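Local coordinates for protein S-adenosyl-L-methionine-dependent 2-deoxy-scyllo-inosamine dehydrogenase (Bacillus circulans, PDB 4M7S) that uses S-adenosyl-L-methionine radical chemistry and iron-sulfur clusters to oxidise 2-deoxy-scyllo-inosamine to amino-dideoxy-scyllo-inosose in butirosin biosynthesis, at residues 41-44 against 45-49; 204-207 against 208-212; 95-98 against 99-102. All coordinates share one frame; numbering follows the deposited sequence.

Interaction 1: 41-44 against 45-49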
loop_
_atom_site.group_PDB
_atom_site.type_symbol
_atom_site.label_atom_id
_atom_site.label_comp_id
_atom_site.label_asym_id
_atom_site.label_seq_id
_atom_site.Cartn_x
_atom_site.Cartn_y
_atom_site.Cartn_z
ATOM N N TYR A 41 0.500 -5.939 -13.649
ATOM C CA TYR A 41 1.656 -5.754 -12.789
ATOM C C TYR A 41 2.880 -5.381 -13.621
ATOM O O TYR A 41 3.711 -4.584 -13.183
ATOM C CB TYR A 41 1.953 -6.997 -11.951
ATOM C CG TYR A 41 3.029 -6.747 -10.910
ATOM C CD1 TYR A 41 2.706 -6.177 -9.684
ATOM C CD2 TYR A 41 4.362 -7.051 -11.164
ATOM C CE1 TYR A 41 3.675 -5.929 -8.734
ATOM C CE2 TYR A 41 5.347 -6.817 -10.211
ATOM C CZ TYR A 41 4.985 -6.260 -8.998
ATOM O OH TYR A 41 5.939 -6.009 -8.047
ATOM N N LYS A 42 2.997 -5.951 -14.818
ATOM C CA LYS A 42 4.107 -5.562 -15.685
ATOM C C LYS A 42 4.051 -4.089 -16.103
ATOM O O LYS A 42 5.080 -3.410 -16.086
ATOM C CB LYS A 42 4.241 -6.466 -16.919
ATOM C CG LYS A 42 5.403 -6.051 -17.823
ATOM C CD LYS A 42 5.865 -7.203 -18.710
ATOM C CE LYS A 42 6.925 -6.766 -19.722
ATOM N NZ LYS A 42 6.437 -5.699 -20.619
ATOM N N THR A 43 2.880 -3.577 -16.484
ATOM C CA THR A 43 2.856 -2.162 -16.862
ATOM C C THR A 43 3.137 -1.261 -15.659
ATOM O O THR A 43 3.725 -0.204 -15.818
ATOM C CB THR A 43 1.603 -1.677 -17.683
ATOM O OG1 THR A 43 0.933 -0.615 -16.994
ATOM C CG2 THR A 43 0.635 -2.773 -17.967
ATOM N N LEU A 44 2.745 -1.683 -14.460
ATOM C CA LEU A 44 3.108 -0.918 -13.264
ATOM C C LEU A 44 4.627 -0.893 -13.066
ATOM O O LEU A 44 5.202 0.148 -12.729
ATOM C CB LEU A 44 2.442 -1.489 -12.011
ATOM C CG LEU A 44 2.813 -0.740 -10.722
ATOM C CD1 LEU A 44 2.380 0.741 -10.777
ATOM C CD2 LEU A 44 2.217 -1.414 -9.501
HETATM N N MSE A 45 5.270 -2.045 -13.255
HETATM C CA MSE A 45 6.729 -2.118 -13.172
HETATM C C MSE A 45 7.387 -1.169 -14.183
HETATM O O MSE A 45 8.362 -0.489 -13.866
HETATM C CB MSE A 45 7.223 -3.561 -13.397
HETATM C CG MSE A 45 6.911 -4.534 -12.243
HETATM SE SE MSE A 45 7.663 -3.938 -10.530
HETATM C CE MSE A 45 6.040 -3.197 -9.765
ATOM N N GLU A 46 6.849 -1.138 -15.399
ATOM C CA GLU A 46 7.394 -0.303 -16.459
ATOM C C GLU A 46 7.255 1.168 -16.121
ATOM O O GLU A 46 8.124 1.974 -16.454
ATOM C CB GLU A 46 6.675 -0.587 -17.779
ATOM C CG GLU A 46 6.937 -1.973 -18.346
ATOM C CD GLU A 46 6.039 -2.279 -19.525
ATOM O OE1 GLU A 46 4.987 -1.605 -19.659
ATOM O OE2 GLU A 46 6.383 -3.185 -20.316
ATOM N N GLN A 47 6.141 1.522 -15.490
ATOM C CA GLN A 47 5.897 2.914 -15.127
ATOM C C GLN A 47 6.802 3.315 -13.978
ATOM O O GLN A 47 7.395 4.397 -13.997
ATOM C CB GLN A 47 4.429 3.132 -14.746
ATOM C CG GLN A 47 3.471 2.867 -15.899
ATOM C CD GLN A 47 2.026 2.981 -15.471
ATOM O OE1 GLN A 47 1.725 3.506 -14.388
ATOM N NE2 GLN A 47 1.121 2.480 -16.305
ATOM N N LEU A 48 6.915 2.433 -12.988
ATOM C CA LEU A 48 7.761 2.705 -11.832
ATOM C C LEU A 48 9.214 2.736 -12.276
ATOM O O LEU A 48 10.027 3.519 -11.767
ATOM C CB LEU A 48 7.530 1.675 -10.712
ATOM C CG LEU A 48 6.208 1.751 -9.943
ATOM C CD1 LEU A 48 6.161 0.684 -8.824
ATOM C CD2 LEU A 48 5.995 3.161 -9.354
ATOM N N SER A 49 9.541 1.902 -13.259
ATOM C CA SER A 49 10.896 1.907 -13.807
ATOM C C SER A 49 11.216 3.213 -14.528
ATOM O O SER A 49 12.335 3.716 -14.438
ATOM C CB SER A 49 11.113 0.723 -14.755
ATOM O OG SER A 49 12.477 0.613 -15.070
#
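Lys42 NZ and Glu46 OE2 form a salt bridge along one flank of the helix, at an unusually short separation of 2.5 Å. The lysine chain runs out extended and bends at its last torsion (chi4 -59°), bringing NZ to OE2; it arrives from above the carboxylate plane, 36° out of it. Routine i to i+4 backbone bonds, such as Leu48 N to Leu44 O at 2.9 Å, hold the turns beneath. A quarter turn away, the selenomethionine Met45 folds back against Tyr41. Its CG touches CE2 of the tyrosine at 3.4 Å, CE reaches Tyr41 CZ at 3.3 Å, and SE lies 4.5 Å from the Tyr41 ring centroid in an oblique Met-aromatic contact. Further along this face, Leu44 CD1 packs on Leu48 CG at 4.0 Å. These apolar groups are covered by strands 7-10 and 56-58, with helix 71-81 alongside Tyr41 and Met45; helix 38-50 links these adjacent parallel strands as the crossover of a beta-alpha-beta unit in the radical SAM domain. The Gln47 amide is engaged outside these turns, its oxygen taking the N-H of Ile205 and its nitrogen giving to the carbonyl of Ile200. The chemistry implies a helix of divided character: a charged pair on its outer flank, an amide bonded to the backbone of residues 200-205 of the same chain, and an apolar side sealed against the sheet.

Interaction 2: 204-207 against 208-212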
loop_
_atom_site.group_PDB
_atom_site.type_symbol
_atom_site.label_atom_id
_atom_site.label_comp_id
_atom_site.label_asym_id
_atom_site.label_seq_id
_atom_site.Cartn_x
_atom_site.Cartn_y
_atom_site.Cartn_z
ATOM N N HIS A 204 -0.433 6.747 -16.998
ATOM C CA HIS A 204 0.804 6.624 -16.240
ATOM C C HIS A 204 0.602 7.048 -14.796
ATOM O O HIS A 204 -0.048 8.057 -14.511
ATOM C CB HIS A 204 1.912 7.461 -16.882
ATOM C CG HIS A 204 3.294 7.054 -16.467
ATOM N ND1 HIS A 204 3.790 7.283 -15.206
ATOM C CD2 HIS A 204 4.290 6.447 -17.163
ATOM C CE1 HIS A 204 5.026 6.818 -15.127
ATOM N NE2 HIS A 204 5.356 6.313 -16.301
ATOM N N ILE A 205 1.167 6.277 -13.877
ATOM C CA ILE A 205 0.947 6.548 -12.469
ATOM C C ILE A 205 1.528 7.894 -12.055
ATOM O O ILE A 205 1.059 8.499 -11.094
ATOM C CB ILE A 205 1.481 5.430 -11.570
ATOM C CG1 ILE A 205 0.918 5.603 -10.148
ATOM C CG2 ILE A 205 3.008 5.390 -11.618
ATOM C CD1 ILE A 205 1.299 4.519 -9.201
ATOM N N SER A 206 2.529 8.378 -12.789
ATOM C CA SER A 206 3.076 9.685 -12.477
ATOM C C SER A 206 2.072 10.770 -12.838
ATOM O O SER A 206 1.967 11.791 -12.149
ATOM C CB SER A 206 4.377 9.928 -13.239
ATOM O OG SER A 206 4.870 11.223 -12.956
ATOM N N ASP A 207 1.358 10.564 -13.944
ATOM C CA ASP A 207 0.352 11.523 -14.393
ATOM C C ASP A 207 -0.865 11.521 -13.470
ATOM O O ASP A 207 -1.510 12.548 -13.278
ATOM C CB ASP A 207 -0.080 11.213 -15.827
ATOM C CG ASP A 207 1.028 11.455 -16.834
ATOM O OD1 ASP A 207 1.843 12.377 -16.621
ATOM O OD2 ASP A 207 1.077 10.723 -17.841
ATOM N N ILE A 208 -1.187 10.353 -12.923
ATOM C CA ILE A 208 -2.267 10.241 -11.956
ATOM C C ILE A 208 -1.867 10.959 -10.671
ATOM O O ILE A 208 -2.613 11.787 -10.150
ATOM C CB ILE A 208 -2.586 8.763 -11.663
ATOM C CG1 ILE A 208 -3.162 8.092 -12.918
ATOM C CG2 ILE A 208 -3.551 8.631 -10.490
ATOM C CD1 ILE A 208 -3.204 6.571 -12.822
ATOM N N TRP A 209 -0.675 10.637 -10.178
ATOM C CA TRP A 209 -0.112 11.261 -8.989
ATOM C C TRP A 209 -0.125 12.784 -9.069
ATOM O O TRP A 209 -0.348 13.465 -8.063
ATOM C CB TRP A 209 1.322 10.755 -8.769
ATOM C CG TRP A 209 1.968 11.300 -7.522
ATOM C CD1 TRP A 209 2.923 12.283 -7.444
ATOM C CD2 TRP A 209 1.693 10.898 -6.181
ATOM N NE1 TRP A 209 3.258 12.506 -6.130
ATOM C CE2 TRP A 209 2.513 11.670 -5.336
ATOM C CE3 TRP A 209 0.817 9.964 -5.610
ATOM C CZ2 TRP A 209 2.489 11.530 -3.946
ATOM C CZ3 TRP A 209 0.800 9.822 -4.242
ATOM C CH2 TRP A 209 1.627 10.608 -3.420
ATOM N N HIS A 210 0.098 13.318 -10.268
ATOM C CA HIS A 210 0.166 14.768 -10.454
ATOM C C HIS A 210 -1.082 15.385 -11.086
ATOM O O HIS A 210 -1.053 16.550 -11.477
ATOM C CB HIS A 210 1.388 15.155 -11.310
ATOM C CG HIS A 210 2.701 14.932 -10.629
ATOM N ND1 HIS A 210 3.516 13.854 -10.914
ATOM C CD2 HIS A 210 3.341 15.643 -9.670
ATOM C CE1 HIS A 210 4.600 13.913 -10.161
ATOM N NE2 HIS A 210 4.518 14.989 -9.396
ATOM N N ASN A 211 -2.170 14.629 -11.222
ATOM C CA ASN A 211 -3.367 15.246 -11.804
ATOM C C ASN A 211 -4.035 16.205 -10.807
ATOM O O ASN A 211 -3.702 16.204 -9.613
ATOM C CB ASN A 211 -4.353 14.208 -12.389
ATOM C CG ASN A 211 -4.992 13.323 -11.330
ATOM O OD1 ASN A 211 -5.105 13.705 -10.164
ATOM N ND2 ASN A 211 -5.435 12.131 -11.741
ATOM N N ASP A 212 -4.968 17.010 -11.301
ATOM C CA ASP A 212 -5.653 18.002 -10.480
ATOM C C ASP A 212 -6.291 17.400 -9.223
ATOM O O ASP A 212 -6.159 17.952 -8.129
ATOM C CB ASP A 212 -6.711 18.731 -11.310
ATOM C CG ASP A 212 -6.802 20.209 -10.972
ATOM O OD1 ASP A 212 -6.241 20.619 -9.928
ATOM O OD2 ASP A 212 -7.438 20.962 -11.748
#
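The His210 ring lies with its edge toward Ser206, whose OG is in the ring plane, 3.6 Å from His210 ND1, while one face carries Trp209 CD1, 3.6 Å above the plane and offset toward the rim. In turn, His210 ND1 sits at the edge of the indole, in its plane. Ser206 O is gripped twice, by His210 ND1 at 2.9 Å and by His210 N at 3.1 Å, the two donors coming from opposite faces of the carbonyl plane. With CG beside its own backbone N (chi1 -69°), the imidazole folds back over the last turn to make this bond. His210 NE2 meets the carbonyl of Asp2, and two carbonyl partners would favour a doubly protonated ring. Helix 205-209 is a short element of the iron-sulfur cluster-binding domain, N-capped by His204: its ND1 accepts from Ser206 N at 2.9 Å, nearly in the ring plane, and its NE2 bonds to Ser50. Below the cap, Ile208 CG1 lies 3.5 Å from His204 O. Beyond the helix, Asn211 N-caps helix 212-222 through Phe214 N, while Trp209, bonded to Lys3 O and in cation-pi contact with Arg218, has its side chain about 10 Å from the [4Fe-4S] cluster whose pocket includes Cys169 and Cys187.

Interaction 3: 95-98 against 99-102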
loop_
_atom_site.group_PDB
_atom_site.type_symbol
_atom_site.label_atom_id
_atom_site.label_comp_id
_atom_site.label_asym_id
_atom_site.label_seq_id
_atom_site.Cartn_x
_atom_site.Cartn_y
_atom_site.Cartn_z
ATOM N N PHE A 95 1.175 -18.384 5.826
ATOM C CA PHE A 95 1.795 -19.045 4.681
ATOM C C PHE A 95 3.315 -18.894 4.654
ATOM O O PHE A 95 3.976 -19.416 3.757
ATOM C CB PHE A 95 1.202 -18.509 3.372
ATOM C CG PHE A 95 -0.201 -18.973 3.114
ATOM C CD1 PHE A 95 -0.435 -20.143 2.414
ATOM C CD2 PHE A 95 -1.285 -18.242 3.575
ATOM C CE1 PHE A 95 -1.733 -20.586 2.174
ATOM C CE2 PHE A 95 -2.584 -18.673 3.347
ATOM C CZ PHE A 95 -2.809 -19.853 2.645
ATOM N N LEU A 96 3.867 -18.190 5.639
ATOM C CA LEU A 96 5.301 -17.902 5.668
ATOM C C LEU A 96 6.136 -19.030 6.276
ATOM O O LEU A 96 6.521 -18.968 7.442
ATOM C CB LEU A 96 5.574 -16.592 6.416
ATOM C CG LEU A 96 6.986 -16.018 6.264
ATOM C CD1 LEU A 96 7.336 -15.847 4.797
ATOM C CD2 LEU A 96 7.102 -14.689 6.997
ATOM N N THR A 97 6.422 -20.057 5.481
ATOM C CA THR A 97 7.336 -21.107 5.905
ATOM C C THR A 97 8.745 -20.550 5.839
ATOM O O THR A 97 8.960 -19.452 5.315
ATOM C CB THR A 97 7.253 -22.330 4.980
ATOM O OG1 THR A 97 7.525 -21.929 3.632
ATOM C CG2 THR A 97 5.869 -22.975 5.055
ATOM N N GLU A 98 9.709 -21.298 6.356
ATOM C CA GLU A 98 11.099 -20.880 6.259
ATOM C C GLU A 98 11.553 -20.853 4.796
ATOM O O GLU A 98 12.324 -19.979 4.377
ATOM C CB GLU A 98 11.987 -21.815 7.081
ATOM C CG GLU A 98 13.452 -21.447 7.042
ATOM C CD GLU A 98 13.744 -20.120 7.715
ATOM O OE1 GLU A 98 14.787 -19.507 7.391
ATOM O OE2 GLU A 98 12.939 -19.695 8.571
ATOM N N LYS A 99 11.058 -21.814 4.018
ATOM C CA LYS A 99 11.357 -21.884 2.591
ATOM C C LYS A 99 10.852 -20.671 1.802
ATOM O O LYS A 99 11.599 -20.097 1.001
ATOM C CB LYS A 99 10.780 -23.175 2.014
ATOM C CG LYS A 99 11.105 -23.424 0.563
ATOM C CD LYS A 99 10.774 -24.877 0.220
ATOM C CE LYS A 99 10.182 -25.006 -1.166
ATOM N NZ LYS A 99 11.220 -24.952 -2.220
ATOM N N ARG A 100 9.593 -20.286 2.005
ATOM C CA ARG A 100 9.065 -19.074 1.358
ATOM C C ARG A 100 9.882 -17.852 1.774
ATOM O O ARG A 100 10.192 -16.982 0.957
ATOM C CB ARG A 100 7.587 -18.836 1.709
ATOM C CG ARG A 100 6.624 -19.880 1.158
ATOM C CD ARG A 100 6.643 -19.935 -0.372
ATOM N NE ARG A 100 5.965 -18.800 -1.007
ATOM C CZ ARG A 100 6.499 -18.046 -1.971
ATOM N NH1 ARG A 100 7.731 -18.286 -2.419
ATOM N NH2 ARG A 100 5.799 -17.053 -2.502
ATOM N N LEU A 101 10.239 -17.795 3.049
ATOM C CA LEU A 101 10.995 -16.663 3.577
ATOM C C LEU A 101 12.327 -16.532 2.838
ATOM O O LEU A 101 12.695 -15.448 2.379
ATOM C CB LEU A 101 11.253 -16.875 5.069
ATOM C CG LEU A 101 11.733 -15.729 5.963
ATOM C CD1 LEU A 101 11.712 -16.202 7.408
ATOM C CD2 LEU A 101 13.125 -15.244 5.611
ATOM N N GLN A 102 13.063 -17.634 2.748
ATOM C CA GLN A 102 14.389 -17.574 2.158
ATOM C C GLN A 102 14.304 -17.317 0.662
ATOM O O GLN A 102 15.141 -16.618 0.103
ATOM C CB GLN A 102 15.183 -18.845 2.471
ATOM C CG GLN A 102 15.483 -19.024 3.961
ATOM C CD GLN A 102 16.542 -20.086 4.222
ATOM O OE1 GLN A 102 17.015 -20.746 3.297
ATOM N NE2 GLN A 102 16.919 -20.253 5.486
#
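Thr97 OG1 accepts from Arg100 N at 3.1 Å in a nearly straight bond (171° at the hydrogen), the N-cap of helix 98-107. The hydroxyl is swung in between the threonine's own backbone N and carbonyl carbon (chi1 57°), which aims it at the N-H groups of the first turn; Arg100 CG lies 3.3 Å from Thr97 OG1. The carbonyl of the same threonine receives Leu101 N, so one residue supplies acceptors to two N-H groups of the first turn. Just before the cap, Leu96 is the centre of an inverse gamma turn, closed by a weak bond from Thr97 N to Phe95 O. Leu96 CD1 then reaches Leu101 CB at 4.1 Å, a contact between the residue before the N-cap and the fourth residue after it, as in a hydrophobic staple; beyond it strand 111-116 supplies Val114 and Phe112. On the outer side, Glu98 is held to Gln102 twice: Gln102 N gives to Glu98 O at 2.9 Å, and Gln102 NE2 gives to Glu98 OE1 at 3.0 Å. This second bond uses the anti lone pair of the carboxylate oxygen, the carboxylate and amide planes standing almost perpendicular, 87° apart. A negative charge at the first helical position would also suit the helix dipole. The Arg100 guanidinium leads away from the cap to a salt bridge with Asp72, made through NH1.

How the interactions relate
Along the chain, interaction 1 comes first, interaction 3 second and interaction 2 last; the three lie in series, each within one continuous stretch, and none nests in or crosses another. Interaction 1 sits on the crossover between strands 7-10 and 56-58, and interaction 3 opens the later crossover from strand 86-91 to strand 111-116, their nearest atoms about 12 Å apart. Interaction 2 belongs to the cluster-binding region and lies on the opposite side of the chain's centre from interaction 3. Only interactions 1 and 2 touch: Leu44 CD1 packs on Ile205 CD1 at 4.2 Å, and Gln47 O lies 3.6 Å from His204 CE1, joining the radical SAM region to the second cluster's domain.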